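Local coordinates for protein 1,4-dihydroxy-2-naphthoyl-CoA hydrolase (PDB 4K00) that hydrolyses 1,4-dihydroxy-2-naphthoyl-CoA to 1,4-dihydroxy-2-naphthoate and CoA, a step in the biosynthesis of phylloquinone (vitamin K1), at residues 55-60 with 114-119; 65-70 with 107-112; 77-82 with 99-104. All blocks are in the same frame, centred on the assembly; numbering follows the deposited sequence. Where two conformers were deposited one is given.

Interaction 1 of 3, residues 55-60 with 114-119; sequences GDFALP and HVCIAL
Ala58 and Ile117 exchange two backbone hydrogen bonds, Ala58 N to Ile117 O at 2.8 Å and Ile117 N to Ala58 O at 2.9 Å. Leu119 N bonds to Asp56 O on one side of this pair, and Val115 N to Pro60 O on the other. The Leu119 bond is nearly straight at the hydrogen (173°), yet its donor stands above the carbonyl plane of Asp56. Pro60 has no N-H, and its CD lies 3.1 Å from Val115 O. A water bridges Leu59 O and His114 ND1; NE2 of the same imidazole bonds to Thr112 OG1.

Packing differs on the two faces. On one, Cys116 SG, set anti to the backbone N (chi1 -179°), lies 3.9 Å from Phe57 CD1 in an oblique sulfur-aromatic contact. Phe57 CE1 also nears Ala118 CB. Leu59 CD2 touches Cys116 CB at 3.7 Å. On the other face, Ile117 CG1 meets Ala58 CB at 3.8 Å, and its CD1 reaches Pro60 CG at 3.9 Å. Leu119 CD1 also touches Ala58 CB, and Val115 CG2 meets Pro60 CG. Cys116 is further covered by Leu127 and Pro128. The contact pairs the start of strand 57-68 with the end of strand 106-118, an antiparallel pairing within the sheet of the hotdog fold.

Interaction 2 of 3, residues 65-70 with 107-112; sequences SIDFFA and LARAQT
Arg109 lies beside Asp67, the two side chains pointing the same way from a hydrogen-bonded antiparallel pair. Its CB comes 4.1 Å from Phe69 CE2. CG sits between the backbone N and the carbonyl carbon (chi1 72°), and both it and CD lie 3.9 Å from Phe69 CZ. The chain runs extended to NE, which donates to Asp67 OD2 at 2.8 Å. This salt bridge meets the anti side of the carboxylate oxygen and lies near the guanidinium plane. Arg109 CZ lies 3.4 Å from Asp67 OD2, and NH2 adds a weak bond to the same oxygen. The ring of Phe69 is turned 61° from the guanidinium. The other oxygen, Asp67 OD1, bonds to His63 ND1 of the second subunit, so the carboxylate serves both chains.

In the backbone, Asp67 and Arg109 exchange bonds, as do Ser65 and Gln111. In one of two Ser65 conformers a water joins Ser65 OG and Gln111 OE1, a doubtful link. Gln111 NE2 bonds to Asp95. Leu107 O accepts from both Phe69 N (2.7 Å) and Ala70 N (3.3 Å). On the opposite face, Ile66 CB packs on Ala110 CB at 3.8 Å, toward helix 26-43. A classic beta bulge sets Leu107 and Ala108 together opposite Ile98 of strand 91-100. Residues 65-67 also form an antiparallel ladder with a strand of the second subunit, continuing the sheet across the interface as in hotdog-fold dimers.

Interaction 3 of 3, residues 77-82 with 99-104; sequences RLLVNL and SQAESA
Leu79 and Ser99 form a hydrogen-bonded antiparallel pair. Leu79 N donates to Ser99 O at 2.8 Å, and Ser99 N returns a bond to Leu79 O. A further backbone bond runs from Ala101 N to Arg77 O at 2.9 Å, where 99-104 is already turning away from strand 77-86. Arg77 O also accepts from a water, which in turn accepts from Glu102 N. A second water accepts from Asn81 ND2 and is hydrogen-bonded to Ser99 OG; its bond to Leu79 O is weak. Asn81 OD1 is satisfied by Thr8 OG1.

Arg77 starts with CG anti to the backbone N and bends at chi3 (55°). Its NH2 is paired with Glu102 OE2 in a salt bridge, but the 2.4 Å separation is too short to be trusted in detail. That oxygen comes in at the guanidinium edge, near its plane, while the two flat groups are 82° apart. Ala101 CB lies over one guanidinium face, toward its rim, 3.3 Å from NH1. Leu79 CG also packs on Ala101 CB, at 3.9 Å. Glu10 OE2 is a second, long and weak ionic partner for NH1.

Gln100 bends at chi2 (-78°). Its amide crosses the end of Leu78, with OE1 3.5 Å from Leu78 CD2, and NE2 donates to Asp76 OD2. An alanine here would probably leave Asp76 OD2 without this donor and open a gap beside Leu78 CD2. Leu78 itself reaches inward to Met32 of helix 26-43. Thus backbone bonds hold the strand pair, while waters and an ion pair serve polar groups where strand 91-100 ends. The surface setting of the ion pair is likely to weaken its attraction through solvent screening.

How the interactions relate
From the N terminus, the chain enters strand 57-68 through 55-60 and reaches 65-70 four residues later on the same strand. It then turns into strand 77-86, returns along strand 91-100 and runs back through strand 106-118. Interaction 3 closes the innermost loop, the hairpin of strands 77-86 and 91-100. Interaction 2 encloses that loop, and interaction 1 encloses both, so the three nest without crossing. Interactions 1 and 2 join the same two strands at places whose centres are 26 Å apart. Interactions 2 and 3 touch through Leu107, whose CD1 lies 3.7 Å from Leu78 CD2. Strands 91-100 and 106-118 are neighbours, placing all three contacts in one sheet.

Interaction 1 of 3, residues 55-60 with 114-119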
# COMPACT_ATOMS: atom_id res chain seq x y z
N GLY A 55 16.66 -0.56 -19.41
CA GLY A 55 15.46 -0.55 -20.25
C GLY A 55 15.52 -1.49 -21.45
O GLY A 55 14.68 -1.42 -22.34
N ASP A 56 16.52 -2.37 -21.47
CA ASP A 56 16.63 -3.37 -22.54
C ASP A 56 15.74 -4.58 -22.24
O ASP A 56 15.27 -5.25 -23.16
CB ASP A 56 18.07 -3.87 -22.69
CG ASP A 56 19.00 -2.86 -23.35
OD1 ASP A 56 18.53 -1.82 -23.87
OD2 ASP A 56 20.22 -3.14 -23.34
N PHE A 57 15.57 -4.86 -20.95
CA PHE A 57 14.78 -6.00 -20.51
C PHE A 57 13.81 -5.63 -19.41
O PHE A 57 13.96 -4.61 -18.72
CB PHE A 57 15.70 -7.12 -19.99
CG PHE A 57 16.69 -7.58 -21.00
CD1 PHE A 57 16.35 -8.55 -21.92
CD2 PHE A 57 17.95 -7.02 -21.05
CE1 PHE A 57 17.25 -8.97 -22.88
CE2 PHE A 57 18.87 -7.43 -22.01
CZ PHE A 57 18.52 -8.41 -22.92
N ALA A 58 12.81 -6.47 -19.23
CA ALA A 58 12.01 -6.41 -18.04
C ALA A 58 12.01 -7.78 -17.36
O ALA A 58 12.28 -8.80 -17.99
CB ALA A 58 10.59 -5.96 -18.37
N LEU A 59 11.72 -7.78 -16.06
CA LEU A 59 11.56 -9.02 -15.31
C LEU A 59 10.22 -9.04 -14.60
O LEU A 59 10.17 -9.05 -13.37
CB LEU A 59 12.64 -9.20 -14.27
CG LEU A 59 14.03 -9.58 -14.76
CD1 LEU A 59 15.06 -9.29 -13.68
CD2 LEU A 59 14.06 -11.04 -15.16
N PRO A 60 9.14 -9.05 -15.37
CA PRO A 60 7.81 -9.08 -14.78
C PRO A 60 7.54 -10.38 -14.04
O PRO A 60 8.01 -11.45 -14.43
CB PRO A 60 6.88 -8.98 -15.98
CG PRO A 60 7.68 -9.48 -17.13
CD PRO A 60 9.11 -9.10 -16.84
N HIS A 114 8.63 -15.52 -12.48
CA HIS A 114 9.19 -14.32 -13.05
C HIS A 114 9.83 -14.68 -14.38
O HIS A 114 10.48 -15.73 -14.51
CB HIS A 114 10.29 -13.75 -12.14
CG HIS A 114 9.90 -13.64 -10.70
ND1 HIS A 114 9.78 -12.42 -10.07
CD2 HIS A 114 9.63 -14.58 -9.77
CE1 HIS A 114 9.44 -12.63 -8.80
NE2 HIS A 114 9.33 -13.93 -8.60
N VAL A 115 9.66 -13.82 -15.38
CA VAL A 115 10.24 -14.08 -16.66
C VAL A 115 11.02 -12.88 -17.15
O VAL A 115 10.70 -11.73 -16.81
CB VAL A 115 9.18 -14.46 -17.71
CG1 VAL A 115 8.35 -15.65 -17.24
CG2 VAL A 115 8.30 -13.26 -18.03
N CYS A 116 12.04 -13.15 -17.94
CA CYS A 116 12.80 -12.09 -18.56
C CYS A 116 12.29 -11.87 -19.96
O CYS A 116 12.19 -12.82 -20.74
CB CYS A 116 14.28 -12.47 -18.59
SG CYS A 116 15.34 -11.22 -19.31
N ILE A 117 11.95 -10.62 -20.28
CA ILE A 117 11.53 -10.26 -21.63
C ILE A 117 12.35 -9.10 -22.18
O ILE A 117 12.71 -8.17 -21.45
CB ILE A 117 10.04 -9.90 -21.70
CG1 ILE A 117 9.70 -8.78 -20.72
CG2 ILE A 117 9.18 -11.12 -21.41
CD1 ILE A 117 8.28 -8.27 -20.81
N ALA A 118 12.65 -9.18 -23.47
CA ALA A 118 13.29 -8.07 -24.17
C ALA A 118 12.24 -7.02 -24.49
O ALA A 118 11.11 -7.35 -24.86
CB ALA A 118 13.96 -8.56 -25.43
N LEU A 119 12.62 -5.75 -24.34
CA LEU A 119 11.72 -4.63 -24.65
C LEU A 119 12.21 -3.94 -25.91
O LEU A 119 13.40 -3.97 -26.22
CB LEU A 119 11.71 -3.63 -23.48
CG LEU A 119 11.23 -4.16 -22.14
CD1 LEU A 119 11.41 -3.11 -21.05
CD2 LEU A 119 9.78 -4.61 -22.23
O HOH W 1 10.83 -9.75 -10.86

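Interaction 2 of 3, residues 65-70 with 107-112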
# COMPACT_ATOMS: atom_id res chain seq x y z
N SER A 65 0.86 -17.05 -6.34
CA SER A 65 -0.17 -17.72 -5.56
C SER A 65 0.23 -17.76 -4.10
O SER A 65 1.42 -17.70 -3.77
CB SER A 65 -0.41 -19.14 -6.07
OG SER A 65 0.69 -19.98 -5.77
N ILE A 66 -0.77 -17.87 -3.24
CA ILE A 66 -0.54 -17.92 -1.80
C ILE A 66 -1.70 -18.61 -1.10
O ILE A 66 -2.85 -18.38 -1.45
CB ILE A 66 -0.27 -16.51 -1.23
CG1 ILE A 66 -0.01 -16.54 0.28
CG2 ILE A 66 -1.43 -15.55 -1.52
CD1 ILE A 66 0.82 -15.35 0.75
N ASP A 67 -1.38 -19.48 -0.14
CA ASP A 67 -2.39 -20.09 0.73
C ASP A 67 -2.16 -19.69 2.18
O ASP A 67 -1.02 -19.65 2.64
CB ASP A 67 -2.35 -21.61 0.63
CG ASP A 67 -2.53 -22.11 -0.79
OD1 ASP A 67 -3.60 -21.88 -1.40
OD2 ASP A 67 -1.60 -22.74 -1.31
N PHE A 68 -3.24 -19.40 2.89
CA PHE A 68 -3.16 -18.90 4.26
C PHE A 68 -3.64 -19.97 5.23
O PHE A 68 -4.71 -20.56 5.04
CB PHE A 68 -3.98 -17.62 4.41
CG PHE A 68 -3.60 -16.56 3.42
CD1 PHE A 68 -2.55 -15.70 3.67
CD2 PHE A 68 -4.28 -16.44 2.21
CE1 PHE A 68 -2.18 -14.74 2.74
CE2 PHE A 68 -3.91 -15.49 1.28
CZ PHE A 68 -2.88 -14.63 1.55
N PHE A 69 -2.83 -20.23 6.25
CA PHE A 69 -3.10 -21.28 7.21
C PHE A 69 -3.48 -20.69 8.57
O PHE A 69 -4.31 -21.25 9.29
CB PHE A 69 -1.87 -22.19 7.35
CG PHE A 69 -1.41 -22.78 6.05
CD1 PHE A 69 -2.30 -23.48 5.25
CD2 PHE A 69 -0.11 -22.63 5.62
CE1 PHE A 69 -1.89 -24.02 4.04
CE2 PHE A 69 0.31 -23.18 4.42
CZ PHE A 69 -0.59 -23.86 3.63
N ALA A 70 -2.88 -19.56 8.93
CA ALA A 70 -3.10 -18.97 10.24
C ALA A 70 -2.72 -17.49 10.21
O ALA A 70 -1.85 -17.09 9.43
CB ALA A 70 -2.27 -19.70 11.28
N LEU A 107 2.37 -19.88 8.75
CA LEU A 107 1.24 -18.99 8.50
C LEU A 107 0.72 -19.07 7.06
O LEU A 107 -0.48 -18.98 6.81
CB LEU A 107 1.65 -17.56 8.82
CG LEU A 107 2.20 -17.34 10.22
CD1 LEU A 107 2.63 -15.89 10.39
CD2 LEU A 107 1.17 -17.73 11.26
N ALA A 108 1.64 -19.24 6.11
CA ALA A 108 1.32 -19.17 4.69
C ALA A 108 2.41 -19.82 3.86
O ALA A 108 3.57 -19.85 4.26
CB ALA A 108 1.12 -17.72 4.24
N ARG A 109 2.03 -20.34 2.69
CA ARG A 109 2.98 -20.74 1.65
C ARG A 109 2.62 -19.97 0.37
O ARG A 109 1.45 -19.63 0.15
CB ARG A 109 2.90 -22.25 1.38
CG ARG A 109 1.63 -22.67 0.65
CD ARG A 109 1.57 -24.16 0.35
NE ARG A 109 0.30 -24.51 -0.28
CZ ARG A 109 -0.03 -25.72 -0.70
NH1 ARG A 109 0.80 -26.74 -0.54
NH2 ARG A 109 -1.21 -25.92 -1.27
N ALA A 110 3.61 -19.70 -0.47
CA ALA A 110 3.38 -18.93 -1.68
C ALA A 110 4.38 -19.30 -2.78
O ALA A 110 5.42 -19.93 -2.51
CB ALA A 110 3.46 -17.43 -1.39
N GLN A 111 4.05 -18.90 -4.00
CA GLN A 111 4.94 -19.01 -5.15
C GLN A 111 4.81 -17.75 -5.99
O GLN A 111 3.73 -17.19 -6.10
CB GLN A 111 4.59 -20.21 -6.00
CG GLN A 111 4.91 -21.54 -5.36
CD GLN A 111 4.84 -22.70 -6.35
OE1 GLN A 111 4.22 -22.58 -7.42
NE2 GLN A 111 5.46 -23.82 -6.00
N THR A 112 5.93 -17.28 -6.54
CA THR A 112 5.91 -16.29 -7.61
C THR A 112 6.79 -16.77 -8.77
O THR A 112 7.83 -17.37 -8.55
CB THR A 112 6.38 -14.90 -7.12
OG1 THR A 112 7.71 -14.98 -6.59
CG2 THR A 112 5.45 -14.34 -6.04
O HOH W 2 1.58 -21.58 -7.79

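Interaction 3 of 3, residues 77-82 with 99-104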
# COMPACT_ATOMS: atom_id res chain seq x y z
N ARG A 77 7.01 -10.95 14.86
CA ARG A 77 8.22 -11.09 14.06
C ARG A 77 8.14 -12.38 13.25
O ARG A 77 7.97 -13.47 13.81
CB ARG A 77 9.45 -11.09 14.96
CG ARG A 77 10.75 -10.94 14.19
CD ARG A 77 11.91 -10.62 15.12
NE ARG A 77 12.03 -11.60 16.20
CZ ARG A 77 12.67 -12.76 16.08
NH1 ARG A 77 13.26 -13.08 14.93
NH2 ARG A 77 12.73 -13.60 17.10
N LEU A 78 8.24 -12.24 11.94
CA LEU A 78 8.01 -13.35 11.01
C LEU A 78 9.30 -13.70 10.29
O LEU A 78 10.20 -12.87 10.16
CB LEU A 78 6.93 -12.98 10.00
CG LEU A 78 5.62 -12.41 10.55
CD1 LEU A 78 4.67 -12.18 9.40
CD2 LEU A 78 5.01 -13.33 11.59
N LEU A 79 9.39 -14.94 9.82
CA LEU A 79 10.44 -15.36 8.89
C LEU A 79 9.79 -15.72 7.57
O LEU A 79 8.78 -16.43 7.53
CB LEU A 79 11.19 -16.57 9.45
CG LEU A 79 11.86 -16.36 10.81
CD1 LEU A 79 12.46 -17.66 11.32
CD2 LEU A 79 12.91 -15.28 10.71
N VAL A 80 10.35 -15.21 6.48
CA VAL A 80 9.97 -15.64 5.14
C VAL A 80 11.11 -16.43 4.55
O VAL A 80 12.18 -15.87 4.28
CB VAL A 80 9.68 -14.47 4.20
CG1 VAL A 80 9.16 -15.01 2.86
CG2 VAL A 80 8.69 -13.50 4.83
N ASN A 81 10.90 -17.73 4.37
CA ASN A 81 11.92 -18.59 3.83
C ASN A 81 11.68 -18.83 2.37
O ASN A 81 10.60 -19.24 1.97
CB ASN A 81 11.96 -19.92 4.57
CG ASN A 81 12.82 -19.85 5.81
OD1 ASN A 81 14.05 -19.75 5.72
ND2 ASN A 81 12.19 -19.87 6.97
N LEU A 82 12.71 -18.56 1.58
CA LEU A 82 12.60 -18.46 0.14
C LEU A 82 13.53 -19.51 -0.47
O LEU A 82 14.68 -19.64 -0.06
CB LEU A 82 12.99 -17.05 -0.32
CG LEU A 82 13.42 -16.88 -1.78
CD1 LEU A 82 12.22 -17.05 -2.71
CD2 LEU A 82 14.06 -15.52 -1.99
N SER A 99 6.48 -17.95 8.45
CA SER A 99 6.28 -18.53 9.77
C SER A 99 6.52 -17.48 10.85
O SER A 99 7.19 -16.47 10.61
CB SER A 99 7.23 -19.71 9.97
OG SER A 99 8.58 -19.29 9.79
N GLN A 100 5.97 -17.73 12.04
CA GLN A 100 6.37 -17.00 13.25
C GLN A 100 7.80 -17.34 13.63
O GLN A 100 8.19 -18.51 13.64
CB GLN A 100 5.43 -17.35 14.40
CG GLN A 100 3.99 -16.91 14.19
CD GLN A 100 3.80 -15.42 14.43
OE1 GLN A 100 4.72 -14.73 14.83
NE2 GLN A 100 2.60 -14.94 14.18
N ALA A 101 8.59 -16.32 13.94
CA ALA A 101 10.01 -16.53 14.17
C ALA A 101 10.20 -17.42 15.40
O ALA A 101 11.06 -18.29 15.41
CB ALA A 101 10.73 -15.20 14.36
N GLU A 102 9.38 -17.21 16.42
CA GLU A 102 9.65 -17.82 17.73
C GLU A 102 9.05 -19.22 17.83
O GLU A 102 9.71 -20.17 18.24
CB GLU A 102 9.08 -16.94 18.84
CG GLU A 102 9.57 -15.50 18.80
CD GLU A 102 10.96 -15.33 19.41
OE1 GLU A 102 11.36 -16.17 20.24
OE2 GLU A 102 11.64 -14.34 19.05
N SER A 103 7.78 -19.34 17.44
CA SER A 103 7.06 -20.60 17.55
C SER A 103 7.24 -21.50 16.32
O SER A 103 6.97 -22.69 16.39
CB SER A 103 5.58 -20.33 17.76
OG SER A 103 5.00 -19.83 16.57
N ALA A 104 7.67 -20.92 15.21
CA ALA A 104 7.81 -21.63 13.94
C ALA A 104 6.47 -22.06 13.35
O ALA A 104 6.43 -22.83 12.39
CB ALA A 104 8.73 -22.83 14.08
O HOH W 3 7.69 -14.87 16.53
O HOH W 4 9.22 -19.87 7.23